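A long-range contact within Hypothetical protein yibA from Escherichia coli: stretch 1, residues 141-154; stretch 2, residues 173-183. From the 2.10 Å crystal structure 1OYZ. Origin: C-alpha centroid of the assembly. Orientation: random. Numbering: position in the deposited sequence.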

# COMPACT_ATOMS: atom_id res chain seq x y z
N SER A 141 11.01 2.74 -12.70
CA SER A 141 9.62 2.34 -12.87
C SER A 141 8.74 2.73 -11.69
O SER A 141 9.08 2.45 -10.54
CB SER A 141 9.52 0.83 -13.07
OG SER A 141 8.16 0.41 -12.96
N THR A 142 7.60 3.34 -11.99
CA THR A 142 6.66 3.74 -10.96
C THR A 142 6.06 2.52 -10.29
O THR A 142 5.85 2.51 -9.08
CB THR A 142 5.49 4.57 -11.54
OG1 THR A 142 4.93 3.87 -12.66
CG2 THR A 142 5.97 5.92 -12.00
N ASN A 143 5.77 1.50 -11.07
CA ASN A 143 5.20 0.28 -10.50
C ASN A 143 6.16 -0.24 -9.44
O ASN A 143 5.72 -0.64 -8.34
CB ASN A 143 5.02 -0.78 -11.57
CG ASN A 143 4.28 -0.25 -12.77
OD1 ASN A 143 3.25 -0.79 -13.18
ND2 ASN A 143 4.80 0.83 -13.36
N VAL A 144 7.46 -0.20 -9.74
CA VAL A 144 8.46 -0.67 -8.79
C VAL A 144 8.51 0.19 -7.56
O VAL A 144 8.53 -0.32 -6.44
CB VAL A 144 9.88 -0.72 -9.41
CG1 VAL A 144 10.91 -0.92 -8.31
CG2 VAL A 144 9.98 -1.86 -10.46
N ARG A 145 8.56 1.51 -7.75
CA ARG A 145 8.59 2.41 -6.62
C ARG A 145 7.33 2.19 -5.77
O ARG A 145 7.40 2.14 -4.55
CB ARG A 145 8.73 3.86 -7.08
CG ARG A 145 10.09 4.15 -7.73
CD ARG A 145 10.46 5.62 -7.68
NE ARG A 145 9.44 6.47 -8.27
CZ ARG A 145 9.09 6.47 -9.55
NH1 ARG A 145 9.68 5.65 -10.40
NH2 ARG A 145 8.18 7.34 -9.98
N ARG A 146 6.18 2.05 -6.42
CA ARG A 146 4.92 1.80 -5.71
C ARG A 146 5.06 0.52 -4.88
O ARG A 146 4.77 0.52 -3.69
CB ARG A 146 3.76 1.61 -6.70
CG ARG A 146 2.36 1.60 -6.06
CD ARG A 146 1.30 1.30 -7.12
NE ARG A 146 1.66 1.91 -8.40
CZ ARG A 146 1.21 1.49 -9.58
NH1 ARG A 146 0.39 0.45 -9.65
NH2 ARG A 146 1.61 2.09 -10.70
N ALA A 147 5.50 -0.56 -5.51
CA ALA A 147 5.65 -1.81 -4.80
C ALA A 147 6.63 -1.63 -3.65
O ALA A 147 6.50 -2.27 -2.61
CB ALA A 147 6.08 -2.92 -5.76
N THR A 148 7.59 -0.73 -3.81
CA THR A 148 8.57 -0.48 -2.76
C THR A 148 7.85 0.18 -1.60
O THR A 148 8.13 -0.11 -0.42
CB THR A 148 9.74 0.45 -3.24
OG1 THR A 148 10.37 -0.13 -4.39
CG2 THR A 148 10.79 0.62 -2.14
N ALA A 149 6.91 1.07 -1.91
CA ALA A 149 6.18 1.73 -0.82
C ALA A 149 5.48 0.67 0.04
O ALA A 149 5.56 0.68 1.27
CB ALA A 149 5.16 2.73 -1.39
N PHE A 150 4.80 -0.26 -0.63
CA PHE A 150 4.12 -1.34 0.07
C PHE A 150 5.08 -2.11 0.96
O PHE A 150 4.81 -2.38 2.13
CB PHE A 150 3.51 -2.30 -0.94
CG PHE A 150 2.95 -3.54 -0.32
CD1 PHE A 150 1.96 -3.46 0.67
CD2 PHE A 150 3.43 -4.79 -0.69
CE1 PHE A 150 1.46 -4.59 1.27
CE2 PHE A 150 2.93 -5.93 -0.09
CZ PHE A 150 1.95 -5.83 0.90
N ALA A 151 6.20 -2.49 0.37
CA ALA A 151 7.22 -3.24 1.08
C ALA A 151 7.61 -2.57 2.38
O ALA A 151 7.55 -3.17 3.45
CB ALA A 151 8.45 -3.40 0.21
N ILE A 152 8.03 -1.31 2.28
CA ILE A 152 8.48 -0.57 3.45
C ILE A 152 7.43 -0.59 4.56
O ILE A 152 7.74 -0.84 5.71
CB ILE A 152 8.85 0.90 3.05
CG1 ILE A 152 10.10 0.89 2.14
CG2 ILE A 152 9.12 1.72 4.30
CD1 ILE A 152 10.48 2.26 1.54
N SER A 153 6.18 -0.36 4.19
CA SER A 153 5.11 -0.34 5.17
C SER A 153 5.06 -1.65 5.95
O SER A 153 4.61 -1.69 7.09
CB SER A 153 3.77 -0.08 4.48
OG SER A 153 3.37 -1.18 3.71
N VAL A 154 5.54 -2.73 5.35
CA VAL A 154 5.52 -4.02 6.02
C VAL A 154 6.59 -4.10 7.13
O VAL A 154 6.68 -5.09 7.86
CB VAL A 154 5.70 -5.17 5.00
CG1 VAL A 154 5.78 -6.51 5.71
CG2 VAL A 154 4.53 -5.16 4.01
N GLY A 173 1.32 10.25 -8.10
CA GLY A 173 0.42 10.57 -7.01
C GLY A 173 0.11 9.39 -6.12
O GLY A 173 -0.02 9.52 -4.90
N ASP A 174 0.01 8.22 -6.74
CA ASP A 174 -0.27 6.97 -6.03
C ASP A 174 0.90 6.63 -5.07
O ASP A 174 0.69 6.22 -3.91
CB ASP A 174 -0.46 5.87 -7.08
CG ASP A 174 -1.02 4.60 -6.50
OD1 ASP A 174 -0.43 4.08 -5.52
OD2 ASP A 174 -2.05 4.12 -7.03
N VAL A 175 2.13 6.80 -5.57
CA VAL A 175 3.33 6.57 -4.75
C VAL A 175 3.33 7.55 -3.55
O VAL A 175 3.54 7.15 -2.39
CB VAL A 175 4.64 6.79 -5.57
CG1 VAL A 175 5.87 6.80 -4.60
CG2 VAL A 175 4.81 5.68 -6.61
N ARG A 176 3.12 8.84 -3.83
CA ARG A 176 3.10 9.86 -2.75
C ARG A 176 2.04 9.51 -1.68
O ARG A 176 2.30 9.60 -0.48
CB ARG A 176 2.81 11.29 -3.29
CG ARG A 176 3.72 11.81 -4.40
CD ARG A 176 3.62 13.36 -4.53
NE ARG A 176 2.34 13.83 -5.07
CZ ARG A 176 1.91 13.57 -6.30
NH1 ARG A 176 0.72 14.02 -6.71
NH2 ARG A 176 2.68 12.87 -7.14
N ASN A 177 0.86 9.09 -2.13
CA ASN A 177 -0.21 8.75 -1.21
C ASN A 177 0.21 7.60 -0.28
O ASN A 177 0.03 7.66 0.94
CB ASN A 177 -1.50 8.43 -1.99
CG ASN A 177 -2.71 8.21 -1.08
OD1 ASN A 177 -3.24 7.10 -0.97
ND2 ASN A 177 -3.16 9.27 -0.42
N TRP A 178 0.81 6.56 -0.87
CA TRP A 178 1.26 5.41 -0.09
C TRP A 178 2.33 5.80 0.92
O TRP A 178 2.34 5.31 2.04
CB TRP A 178 1.83 4.33 -1.01
CG TRP A 178 1.03 3.07 -1.04
CD1 TRP A 178 0.23 2.62 -2.07
CD2 TRP A 178 0.94 2.09 -0.00
NE1 TRP A 178 -0.35 1.42 -1.72
CE2 TRP A 178 0.06 1.07 -0.45
CE3 TRP A 178 1.50 1.97 1.28
CZ2 TRP A 178 -0.26 -0.04 0.32
CZ3 TRP A 178 1.18 0.84 2.05
CH2 TRP A 178 0.31 -0.14 1.57
N ALA A 179 3.25 6.66 0.52
CA ALA A 179 4.33 7.09 1.42
C ALA A 179 3.73 7.80 2.62
O ALA A 179 3.96 7.42 3.77
CB ALA A 179 5.31 8.03 0.68
N ALA A 180 2.94 8.83 2.32
CA ALA A 180 2.29 9.64 3.35
C ALA A 180 1.45 8.72 4.20
O ALA A 180 1.44 8.83 5.42
CB ALA A 180 1.43 10.70 2.70
N PHE A 181 0.75 7.82 3.53
CA PHE A 181 -0.11 6.87 4.20
C PHE A 181 0.68 6.04 5.20
O PHE A 181 0.26 5.86 6.34
CB PHE A 181 -0.73 5.95 3.15
CG PHE A 181 -2.04 5.35 3.57
CD1 PHE A 181 -2.14 4.60 4.74
CD2 PHE A 181 -3.17 5.54 2.78
CE1 PHE A 181 -3.36 4.03 5.11
CE2 PHE A 181 -4.39 4.98 3.12
CZ PHE A 181 -4.49 4.23 4.30
N ALA A 182 1.84 5.54 4.79
CA ALA A 182 2.61 4.72 5.72
C ALA A 182 3.25 5.58 6.83
O ALA A 182 3.45 5.11 7.96
CB ALA A 182 3.67 3.90 4.95
N ILE A 183 3.56 6.83 6.52
CA ILE A 183 4.13 7.74 7.52
C ILE A 183 3.08 8.02 8.58
O ILE A 183 3.39 8.08 9.76
CB ILE A 183 4.54 9.09 6.87
CG1 ILE A 183 5.89 8.92 6.18
CG2 ILE A 183 4.57 10.23 7.94
CD1 ILE A 183 6.22 9.96 5.21

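Two helices, 142-153 and 173-183, run nearly parallel, their N-to-C directions only 10° apart and their axes 9.2 Å apart at closest approach. No hydrogen bond crosses between them; packing of side chains holds them, and 437 Å² of surface is buried in the process.

W178 gives up more area to the other stretch than any other residue. Its CA-to-CB bond points toward the first helix, and its chi1 of -113° lies between the usual wells. With chi2 at 108°, this lays the indole along the first helix, so that one face of the ring covers the backbone of F150: F150 CA sits 4.2 Å from the centroid of the six-membered ring, only 13° off its normal, a CH-pi contact. The F150 side chain leaves its helix sideways with chi1 in t (172°), and its ring meets the indole edge first, the planes at 76° in an offset edge-to-face pair. F150 CD1 approaches W178 CH2 to 3.8 Å.

Small residues on the first helix pack against W178 as well. A149 points toward the second helix and, ending at its methyl group, lets A149 CB come within 3.7 Å of W178 CB. One turn on, S153 also points across. Its chi1 is p (70°), which turns the hydroxyl back to its own helix, where S153 OG donates a very short hydrogen bond of 2.5 Å to F150 O. The polar group is thus satisfied without help from the second helix, and S153 OG can rest 3.4 Å from the carbon W178 CZ3. The small side chains also meet directly, S153 CB lying 4.0 Å from A182 CB, where the two backbones are close.

At the other end V175 is buried, and its branched side chain, with chi1 in t (169°), fills the space beside the first turns of helix 142-153. V175 CG2 lies 3.9 Å from R146 N and 4.2 Å from T142 O. These two backbone atoms are already hydrogen-bonded to each other, so an apolar methyl can cover them at no polar cost.

R146 extends through t at chi1 (-169°) and t at chi2 (-176°), which places R146 CD 3.6 Å from D174 OD1; chi3 (-36°, m) then sets the direction in which the chain continues to NE. The opposite charges suit each other, but the R146 NE to D174 OD1 distance is 4.2 Å and the oxygen lies well out of the guanidinium plane. No N-H points at it, so the attraction is purely electrostatic, and R146 NE is buried without a partner.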